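Zona pellucida sperm-binding protein 1 (Gallus gallus, PDB 6GF6) probably cross-links egg coat filaments through homodimerisation of its ZP-N1 domain, the part present in this structure. Local coordinates at residues R27-H32 with L87-L92; G18-A23 with G62-A67; D78-L83 with Q103-R108. The protein carries 2 engineered substitutions. One frame throughout, in Å; residues are numbered along the deposited sequence.

How the contacts relate
The three contacts belong to the two facing sheets of one ZP-N1 domain. Contact 2 pairs 18-23 with 62-67 in one sheet. Contacts 1 and 3 lie in the other sheet, share strand 80-90 and are about 27 Å apart between centres, on opposite sides of the middle of the chain. Contact 2 lies about 15 Å from each, centre to centre, and touches both. L87 CD2 of contact 1 is 3.9 Å from A23 CB, and L83 CD2 of contact 3 is 3.6 Å from A67 CB. Contact 1 holds H32 and E88, which bind zinc in another structure of this protein; none is bound to this chain. Contact 3 holds C106, disulfide-bonded to C14.

Contact 1 of 3, residues R27-H32 with L87-L92; sequences RGRTVH and LEEMLL
T30 and M90 exchange two backbone hydrogen bonds, as do H32 and E88. N of M90 reaches O of T30 at 2.8 Å, and N of H32 reaches O of E88 at 2.9 Å. V31 and E89 form the non-hydrogen-bonded pair between them. The strand segments 30-32 and 87-90 run antiparallel at 148°.

The charged contact is at R29. Its NH1 gives a nearly straight hydrogen bond to OE1 of E89 at 2.9 Å, which is also a salt bridge. OE1 lies in the guanidinium plane but is met from above the carboxylate plane. The two planes are 68° apart. The extended arginine chain passes beside L91, whose CD2 is 3.3 Å from R29 NE. OE2 of E89 has a weak hydrogen bond to Y100.

A sulfur-aromatic contact joins M90 and H32, whose side chains cross at about a right angle. SD of M90 lies over one ring face, offset toward the rim, and is 3.1 Å from ND1 of H32. M90 and H32 lie on the same face of the sheet. CG of M90 is anti to its carbonyl carbon (chi1 -72°), and the chain then bends at chi3, which places CE near CE1 of H32. H32 and E88 are zinc ligands in another structure of this protein; no zinc is bound to this chain. E88 makes a salt bridge with R42 through OE2.

Apolar packing is on the other face, where CG1 of V31 meets CB of L87 at 3.9 Å.

Strand 80-90 is flanked here by strand 30-36 and strand 96-107. L87 and E89 make backbone bonds to the latter. L63 of strand 63-68, in the facing sheet, packs on T30 and V31.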
loop_
_atom_site.group_PDB
_atom_site.type_symbol
_atom_site.label_atom_id
_atom_site.label_comp_id
_atom_site.label_asym_id
_atom_site.label_seq_id
_atom_site.Cartn_x
_atom_site.Cartn_y
_atom_site.Cartn_z
ATOM N N ARG B 27 20.881 11.396 10.081
ATOM C CA ARG B 27 21.147 10.682 11.326
ATOM C C ARG B 27 20.211 11.095 12.454
ATOM O O ARG B 27 20.163 12.266 12.845
ATOM C CB ARG B 27 22.597 10.892 11.770
ATOM C CG ARG B 27 23.659 10.436 10.780
ATOM C CD ARG B 27 25.037 10.928 11.208
ATOM N NE ARG B 27 25.132 12.381 11.309
ATOM C CZ ARG B 27 26.242 13.034 11.640
ATOM N NH1 ARG B 27 27.357 12.365 11.903
ATOM N NH2 ARG B 27 26.241 14.357 11.713
ATOM N N GLY B 28 19.468 10.116 12.968
ATOM C CA GLY B 28 18.610 10.264 14.125
ATOM C C GLY B 28 17.338 11.056 13.926
ATOM O O GLY B 28 16.478 11.035 14.815
ATOM N N ARG B 29 17.177 11.761 12.814
ATOM C CA ARG B 29 15.933 12.470 12.564
ATOM C C ARG B 29 14.899 11.537 11.939
ATOM O O ARG B 29 15.215 10.446 11.460
ATOM C CB ARG B 29 16.171 13.686 11.675
ATOM C CG ARG B 29 17.162 14.658 12.271
ATOM C CD ARG B 29 17.269 15.929 11.457
ATOM N NE ARG B 29 18.034 16.947 12.166
ATOM C CZ ARG B 29 18.148 18.209 11.772
ATOM N NH1 ARG B 29 17.538 18.621 10.671
ATOM N NH2 ARG B 29 18.868 19.064 12.485
ATOM N N THR B 30 13.643 11.967 11.982
ATOM C CA THR B 30 12.572 11.282 11.277
ATOM C C THR B 30 11.716 12.328 10.578
ATOM O O THR B 30 11.961 13.533 10.675
ATOM C CB THR B 30 11.740 10.399 12.211
ATOM O OG1 THR B 30 10.834 9.613 11.424
ATOM C CG2 THR B 30 10.957 11.234 13.205
ATOM N N VAL B 31 10.705 11.855 9.857
ATOM C CA VAL B 31 9.801 12.714 9.104
ATOM C C VAL B 31 8.384 12.278 9.439
ATOM O O VAL B 31 8.098 11.079 9.504
ATOM C CB VAL B 31 10.062 12.638 7.584
ATOM C CG1 VAL B 31 9.063 13.480 6.804
ATOM C CG2 VAL B 31 11.473 13.088 7.266
ATOM N N HIS B 32 7.525 13.244 9.738
ATOM C CA HIS B 32 6.103 13.002 9.902
ATOM C C HIS B 32 5.356 13.619 8.729
ATOM O O HIS B 32 5.664 14.740 8.306
ATOM C CB HIS B 32 5.599 13.578 11.228
ATOM C CG HIS B 32 6.011 12.774 12.419
ATOM N ND1 HIS B 32 5.600 13.072 13.700
ATOM C CD2 HIS B 32 6.791 11.672 12.522
ATOM C CE1 HIS B 32 6.114 12.192 14.539
ATOM N NE2 HIS B 32 6.841 11.332 13.849
ATOM N N LEU B 87 5.636 17.791 5.231
ATOM C CA LEU B 87 6.676 16.975 5.845
ATOM C C LEU B 87 7.233 17.731 7.034
ATOM O O LEU B 87 7.680 18.874 6.889
ATOM C CB LEU B 87 7.799 16.657 4.862
ATOM C CG LEU B 87 7.435 15.841 3.631
ATOM C CD1 LEU B 87 6.823 16.741 2.595
ATOM C CD2 LEU B 87 8.672 15.158 3.076
ATOM N N GLU B 88 7.204 17.102 8.198
ATOM C CA GLU B 88 7.754 17.685 9.412
ATOM C C GLU B 88 8.997 16.892 9.778
ATOM O O GLU B 88 8.899 15.746 10.229
ATOM C CB GLU B 88 6.734 17.674 10.544
ATOM C CG GLU B 88 5.579 18.622 10.309
ATOM C CD GLU B 88 4.728 18.826 11.540
ATOM O OE1 GLU B 88 4.719 17.943 12.426
ATOM O OE2 GLU B 88 4.056 19.876 11.609
ATOM N N GLU B 89 10.159 17.483 9.548
ATOM C CA GLU B 89 11.402 16.865 9.981
ATOM C C GLU B 89 11.528 17.018 11.486
ATOM O O GLU B 89 11.385 18.121 12.018
ATOM C CB GLU B 89 12.595 17.500 9.268
ATOM C CG GLU B 89 13.915 16.803 9.552
ATOM C CD GLU B 89 15.086 17.425 8.814
ATOM O OE1 GLU B 89 16.190 16.843 8.861
ATOM O OE2 GLU B 89 14.910 18.499 8.202
ATOM N N MET B 90 11.757 15.911 12.182
ATOM C CA MET B 90 11.689 15.924 13.632
ATOM C C MET B 90 12.933 15.302 14.243
ATOM O O MET B 90 13.447 14.289 13.758
ATOM C CB MET B 90 10.437 15.206 14.129
ATOM C CG MET B 90 9.175 16.012 13.872
ATOM S SD MET B 90 7.699 15.212 14.479
ATOM C CE MET B 90 8.071 15.036 16.224
ATOM N N LEU B 91 13.396 15.932 15.318
ATOM C CA LEU B 91 14.470 15.446 16.165
ATOM C C LEU B 91 13.959 14.374 17.119
ATOM O O LEU B 91 12.759 14.264 17.385
ATOM C CB LEU B 91 15.061 16.603 16.966
ATOM C CG LEU B 91 15.454 17.834 16.146
ATOM C CD1 LEU B 91 16.042 18.905 17.051
ATOM C CD2 LEU B 91 16.432 17.475 15.027
ATOM N N LEU B 92 14.893 13.579 17.651
ATOM C CA LEU B 92 14.507 12.530 18.588
ATOM C C LEU B 92 13.860 13.089 19.845
ATOM O O LEU B 92 13.187 12.345 20.563
ATOM C CB LEU B 92 15.721 11.689 18.989
ATOM C CG LEU B 92 16.470 10.951 17.882
ATOM C CD1 LEU B 92 17.696 10.265 18.452
ATOM C CD2 LEU B 92 15.554 9.931 17.209
#

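Contact 2 of 3, residues G18-A23 with G62-A67; sequences GMQLLA and GLIFSA
L21 and F65 face each other as a hydrogen-bonded antiparallel pair. Their side chains point to the same side of the sheet, with CB of L21 4.2 Å from CB of F65. L21 CB lies at the edge of the phenyl ring, near its plane. CG of F65 is anti to the backbone N (chi1 171°), and its ring packs on L83 and V85 of strand 80-90. M19 and A67 lie on the same face. CG of M19 comes 4.3 Å from CB of A67.

The opposite face carries Q20, S66, L22 and I64. Q20 and I64 lie side by side and point the same way, with OE1 of Q20 3.8 Å from CG2 of I64. The glutamine chain is extended beyond CG and carries the amide to D13 and a water. OE1 accepts a hydrogen bond from the water at 2.8 Å, and the same water accepts one from OG of S66 at 2.7 Å. NE2 of Q20 is hydrogen-bonded to OD2 of D13. L22 CD2 comes 4.4 Å from I64 CG1, a loose approach.

Six backbone hydrogen bonds join the pairs M19-A67, L21-F65 and A23-L63. The bond from L21 N to F65 O is 2.7 Å long.

The chemistry differs between the two faces. M19, L21, A23, L63, F65 and A67 form an apolar side turned to the facing sheet. On the other side Q20, I64 and S66 pack on F39, T41 and F43 of the second subunit. The water and D13 satisfy the polar ends of Q20 within this mixed face, which packs against the second subunit.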
loop_
_atom_site.group_PDB
_atom_site.type_symbol
_atom_site.label_atom_id
_atom_site.label_comp_id
_atom_site.label_asym_id
_atom_site.label_seq_id
_atom_site.Cartn_x
_atom_site.Cartn_y
_atom_site.Cartn_z
ATOM N N GLY B 18 -1.426 5.575 -8.636
ATOM C CA GLY B 18 -1.224 6.435 -7.497
ATOM C C GLY B 18 0.123 7.113 -7.580
ATOM O O GLY B 18 0.767 7.127 -8.628
ATOM N N MET B 19 0.545 7.675 -6.450
ATOM C CA MET B 19 1.813 8.381 -6.358
ATOM C C MET B 19 2.463 8.068 -5.018
ATOM O O MET B 19 1.805 7.624 -4.074
ATOM C CB MET B 19 1.624 9.894 -6.522
ATOM C CG MET B 19 0.400 10.434 -5.799
ATOM S SD MET B 19 0.084 12.176 -6.131
ATOM C CE MET B 19 -1.689 12.238 -5.893
ATOM N N GLN B 20 3.772 8.303 -4.946
ATOM C CA GLN B 20 4.528 8.068 -3.726
ATOM C C GLN B 20 5.521 9.200 -3.508
ATOM O O GLN B 20 6.110 9.710 -4.462
ATOM C CB GLN B 20 5.265 6.721 -3.762
ATOM C CG GLN B 20 6.322 6.610 -4.845
ATOM C CD GLN B 20 7.215 5.400 -4.664
ATOM O OE1 GLN B 20 6.968 4.554 -3.804
ATOM N NE2 GLN B 20 8.265 5.313 -5.472
ATOM N N LEU B 21 5.694 9.583 -2.245
ATOM C CA LEU B 21 6.625 10.622 -1.820
ATOM C C LEU B 21 7.702 9.988 -0.950
ATOM O O LEU B 21 7.388 9.354 0.062
ATOM C CB LEU B 21 5.876 11.720 -1.063
ATOM C CG LEU B 21 6.646 12.885 -0.454
ATOM C CD1 LEU B 21 7.470 13.604 -1.484
ATOM C CD2 LEU B 21 5.658 13.843 0.165
ATOM N N LEU B 22 8.964 10.145 -1.346
ATOM C CA LEU B 22 10.086 9.537 -0.641
ATOM C C LEU B 22 10.934 10.621 0.012
ATOM O O LEU B 22 11.292 11.610 -0.634
ATOM C CB LEU B 22 10.933 8.688 -1.585
ATOM C CG LEU B 22 10.185 7.552 -2.287
ATOM C CD1 LEU B 22 9.508 8.041 -3.560
ATOM C CD2 LEU B 22 11.136 6.410 -2.589
ATOM N N ALA B 23 11.239 10.436 1.296
ATOM C CA ALA B 23 12.025 11.384 2.074
ATOM C C ALA B 23 13.168 10.655 2.761
ATOM O O ALA B 23 13.009 9.513 3.203
ATOM C CB ALA B 23 11.160 12.099 3.127
ATOM N N GLY B 62 14.688 5.003 4.355
ATOM C CA GLY B 62 13.883 6.099 3.853
ATOM C C GLY B 62 12.406 5.889 4.134
ATOM O O GLY B 62 11.926 4.765 4.279
ATOM N N LEU B 63 11.677 6.996 4.216
ATOM C CA LEU B 63 10.252 6.975 4.519
ATOM C C LEU B 63 9.439 7.222 3.256
ATOM O O LEU B 63 9.808 8.046 2.414
ATOM C CB LEU B 63 9.915 8.010 5.591
ATOM C CG LEU B 63 10.733 7.818 6.879
ATOM C CD1 LEU B 63 10.559 8.974 7.846
ATOM C CD2 LEU B 63 10.365 6.509 7.554
ATOM N N ILE B 64 8.354 6.465 3.113
ATOM C CA ILE B 64 7.570 6.413 1.886
ATOM C C ILE B 64 6.128 6.745 2.237
ATOM O O ILE B 64 5.514 6.058 3.062
ATOM C CB ILE B 64 7.661 5.032 1.220
ATOM C CG1 ILE B 64 9.125 4.658 0.945
ATOM C CG2 ILE B 64 6.861 5.016 -0.070
ATOM C CD1 ILE B 64 9.328 3.202 0.558
ATOM N N PHE B 65 5.579 7.764 1.585
ATOM C CA PHE B 65 4.157 8.078 1.652
ATOM C C PHE B 65 3.530 7.685 0.320
ATOM O O PHE B 65 3.974 8.153 -0.733
ATOM C CB PHE B 65 3.923 9.562 1.915
ATOM C CG PHE B 65 2.482 9.970 1.785
ATOM C CD1 PHE B 65 1.526 9.473 2.661
ATOM C CD2 PHE B 65 2.066 10.782 0.741
ATOM C CE1 PHE B 65 0.196 9.839 2.538
ATOM C CE2 PHE B 65 0.733 11.143 0.606
ATOM C CZ PHE B 65 -0.202 10.665 1.499
ATOM N N SER B 66 2.540 6.792 0.367
ATOM C CA SER B 66 1.837 6.293 -0.812
ATOM C C SER B 66 0.397 6.797 -0.824
ATOM O O SER B 66 -0.261 6.821 0.224
ATOM C CB SER B 66 1.840 4.765 -0.831
ATOM O OG SER B 66 3.164 4.262 -0.724
ATOM N N ALA B 67 -0.085 7.215 -2.000
ATOM C CA ALA B 67 -1.442 7.739 -2.143
ATOM C C ALA B 67 -2.062 7.295 -3.464
ATOM O O ALA B 67 -1.493 7.548 -4.530
ATOM C CB ALA B 67 -1.437 9.266 -2.057
HETATM O O HOH W 1 4.917 3.209 -2.469
#

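Contact 3 of 3, residues D78-L83 with Q103-R108; sequences DGRYVL and QMTCPR. Engineered in segment 103-108: Q103 (natural residue Asn).
This is an antiparallel strand pairing within the beta hairpin of strands 80-90 and 96-107, at the end away from its turn. Y81 pairs with C106 and L83 with M104, each through two backbone hydrogen bonds. M104 N to L83 O is 2.8 Å. V82 and T105 form the non-hydrogen-bonded pair between them.

Beyond the last of these bonds, R108 crosses Y81 at about a right angle. Its CG makes a CH-pi contact over the ring face, 4.0 Å from the ring centroid. CG of R108 is anti to the backbone N (chi1 -177°), and the extended chain carries the guanidinium past the ring, the two planes 79° apart. Y69 stacks on the Y81 ring. An alanine at Y81 would probably leave the R108 chain without the ring it lies over, free to turn, and deprive Y69 of its stacking partner.

On the face that carries V82 and T105, CG2 of T105 lies over the centre of one face of the R80 guanidinium, 3.3 Å from CZ of R80. CG1 of V82 meets CG of Q103, an engineered residue, at 3.4 Å. L83 and M104 point to the facing sheet and pack on M19.

C106 is disulfide-bonded to C14, which ties this hairpin to strand 9-14. Paired strands joined across two sheets by a disulfide are consistent with the immunoglobulin-like ZP-N fold.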
loop_
_atom_site.group_PDB
_atom_site.type_symbol
_atom_site.label_atom_id
_atom_site.label_comp_id
_atom_site.label_asym_id
_atom_site.label_seq_id
_atom_site.Cartn_x
_atom_site.Cartn_y
_atom_site.Cartn_z
ATOM N N ASP B 78 -6.619 21.570 -13.426
ATOM C CA ASP B 78 -5.990 21.665 -14.741
ATOM C C ASP B 78 -5.790 20.279 -15.347
ATOM O O ASP B 78 -4.741 19.978 -15.919
ATOM C CB ASP B 78 -4.660 22.417 -14.660
ATOM C CG ASP B 78 -4.835 23.863 -14.249
ATOM O OD1 ASP B 78 -5.981 24.358 -14.288
ATOM O OD2 ASP B 78 -3.825 24.511 -13.896
ATOM N N GLY B 79 -6.797 19.423 -15.208
ATOM C CA GLY B 79 -6.701 18.077 -15.752
ATOM C C GLY B 79 -5.579 17.258 -15.154
ATOM O O GLY B 79 -4.937 16.476 -15.866
ATOM N N ARG B 80 -5.309 17.435 -13.862
ATOM C CA ARG B 80 -4.243 16.704 -13.194
ATOM C C ARG B 80 -4.648 16.438 -11.749
ATOM O O ARG B 80 -5.428 17.189 -11.162
ATOM C CB ARG B 80 -2.914 17.470 -13.254
ATOM C CG ARG B 80 -2.365 17.638 -14.665
ATOM C CD ARG B 80 -1.001 18.306 -14.665
ATOM N NE ARG B 80 -1.052 19.669 -14.143
ATOM C CZ ARG B 80 0.015 20.444 -13.968
ATOM N NH1 ARG B 80 -0.125 21.673 -13.484
ATOM N NH2 ARG B 80 1.227 19.994 -14.272
ATOM N N TYR B 81 -4.145 15.333 -11.201
ATOM C CA TYR B 81 -4.330 15.030 -9.786
ATOM C C TYR B 81 -3.363 15.855 -8.953
ATOM O O TYR B 81 -2.180 15.962 -9.288
ATOM C CB TYR B 81 -4.088 13.551 -9.500
ATOM C CG TYR B 81 -5.019 12.600 -10.204
ATOM C CD1 TYR B 81 -6.351 12.506 -9.836
ATOM C CD2 TYR B 81 -4.563 11.782 -11.231
ATOM C CE1 TYR B 81 -7.204 11.630 -10.474
ATOM C CE2 TYR B 81 -5.409 10.907 -11.869
ATOM C CZ TYR B 81 -6.726 10.837 -11.485
ATOM O OH TYR B 81 -7.576 9.968 -12.117
ATOM N N VAL B 82 -3.868 16.441 -7.870
ATOM C CA VAL B 82 -3.061 17.274 -6.987
ATOM C C VAL B 82 -3.299 16.843 -5.544
ATOM O O VAL B 82 -4.447 16.782 -5.086
ATOM C CB VAL B 82 -3.377 18.768 -7.169
ATOM C CG1 VAL B 82 -2.500 19.614 -6.248
ATOM C CG2 VAL B 82 -3.168 19.167 -8.625
ATOM N N LEU B 83 -2.212 16.573 -4.826
ATOM C CA LEU B 83 -2.263 16.239 -3.409
ATOM C C LEU B 83 -1.165 17.016 -2.710
ATOM O O LEU B 83 0.008 16.909 -3.085
ATOM C CB LEU B 83 -2.080 14.738 -3.178
ATOM C CG LEU B 83 -2.158 14.281 -1.718
ATOM C CD1 LEU B 83 -3.543 14.501 -1.146
ATOM C CD2 LEU B 83 -1.776 12.829 -1.596
ATOM N N GLN B 103 3.477 19.907 -3.246
ATOM C CA GLN B 103 2.291 19.729 -4.069
ATOM C C GLN B 103 2.625 18.667 -5.107
ATOM O O GLN B 103 3.351 18.938 -6.068
ATOM C CB GLN B 103 1.876 21.047 -4.722
ATOM C CG GLN B 103 0.469 21.031 -5.303
ATOM C CD GLN B 103 0.085 22.338 -5.983
ATOM O OE1 GLN B 103 -0.976 22.905 -5.711
ATOM N NE2 GLN B 103 0.941 22.815 -6.877
ATOM N N MET B 104 2.098 17.464 -4.913
ATOM C CA MET B 104 2.317 16.378 -5.853
ATOM C C MET B 104 1.321 16.528 -6.994
ATOM O O MET B 104 0.106 16.429 -6.788
ATOM C CB MET B 104 2.181 15.027 -5.152
ATOM C CG MET B 104 3.182 14.827 -4.015
ATOM S SD MET B 104 2.764 13.482 -2.878
ATOM C CE MET B 104 3.166 12.038 -3.842
ATOM N N THR B 105 1.840 16.774 -8.192
ATOM C CA THR B 105 1.035 16.999 -9.383
ATOM C C THR B 105 1.320 15.873 -10.365
ATOM O O THR B 105 2.475 15.645 -10.737
ATOM C CB THR B 105 1.350 18.363 -10.002
ATOM O OG1 THR B 105 1.131 19.389 -9.028
ATOM C CG2 THR B 105 0.467 18.630 -11.201
ATOM N N CYS B 106 0.273 15.153 -10.753
ATOM C CA CYS B 106 0.430 13.992 -11.609
ATOM C C CYS B 106 -0.594 14.054 -12.732
ATOM O O CYS B 106 -1.699 14.576 -12.539
ATOM C CB CYS B 106 0.276 12.683 -10.821
ATOM S SG CYS B 106 1.625 12.408 -9.635
ATOM N N PRO B 107 -0.241 13.582 -13.923
ATOM C CA PRO B 107 -1.149 13.732 -15.060
ATOM C C PRO B 107 -2.417 12.918 -14.876
ATOM O O PRO B 107 -2.426 11.866 -14.235
ATOM C CB PRO B 107 -0.319 13.221 -16.242
ATOM C CG PRO B 107 0.654 12.284 -15.638
ATOM C CD PRO B 107 0.974 12.832 -14.283
ATOM N N ARG B 108 -3.493 13.424 -15.461
ATOM C CA ARG B 108 -4.786 12.767 -15.462
ATOM C C ARG B 108 -5.288 12.658 -16.898
ATOM O O ARG B 108 -5.027 13.546 -17.712
ATOM C CB ARG B 108 -5.787 13.562 -14.608
ATOM C CG ARG B 108 -7.167 12.960 -14.463
ATOM C CD ARG B 108 -8.028 13.841 -13.569
ATOM N NE ARG B 108 -9.337 13.253 -13.294
ATOM C CZ ARG B 108 -10.441 13.499 -13.995
ATOM N NH1 ARG B 108 -10.421 14.336 -15.030
ATOM N NH2 ARG B 108 -11.576 12.904 -13.658
#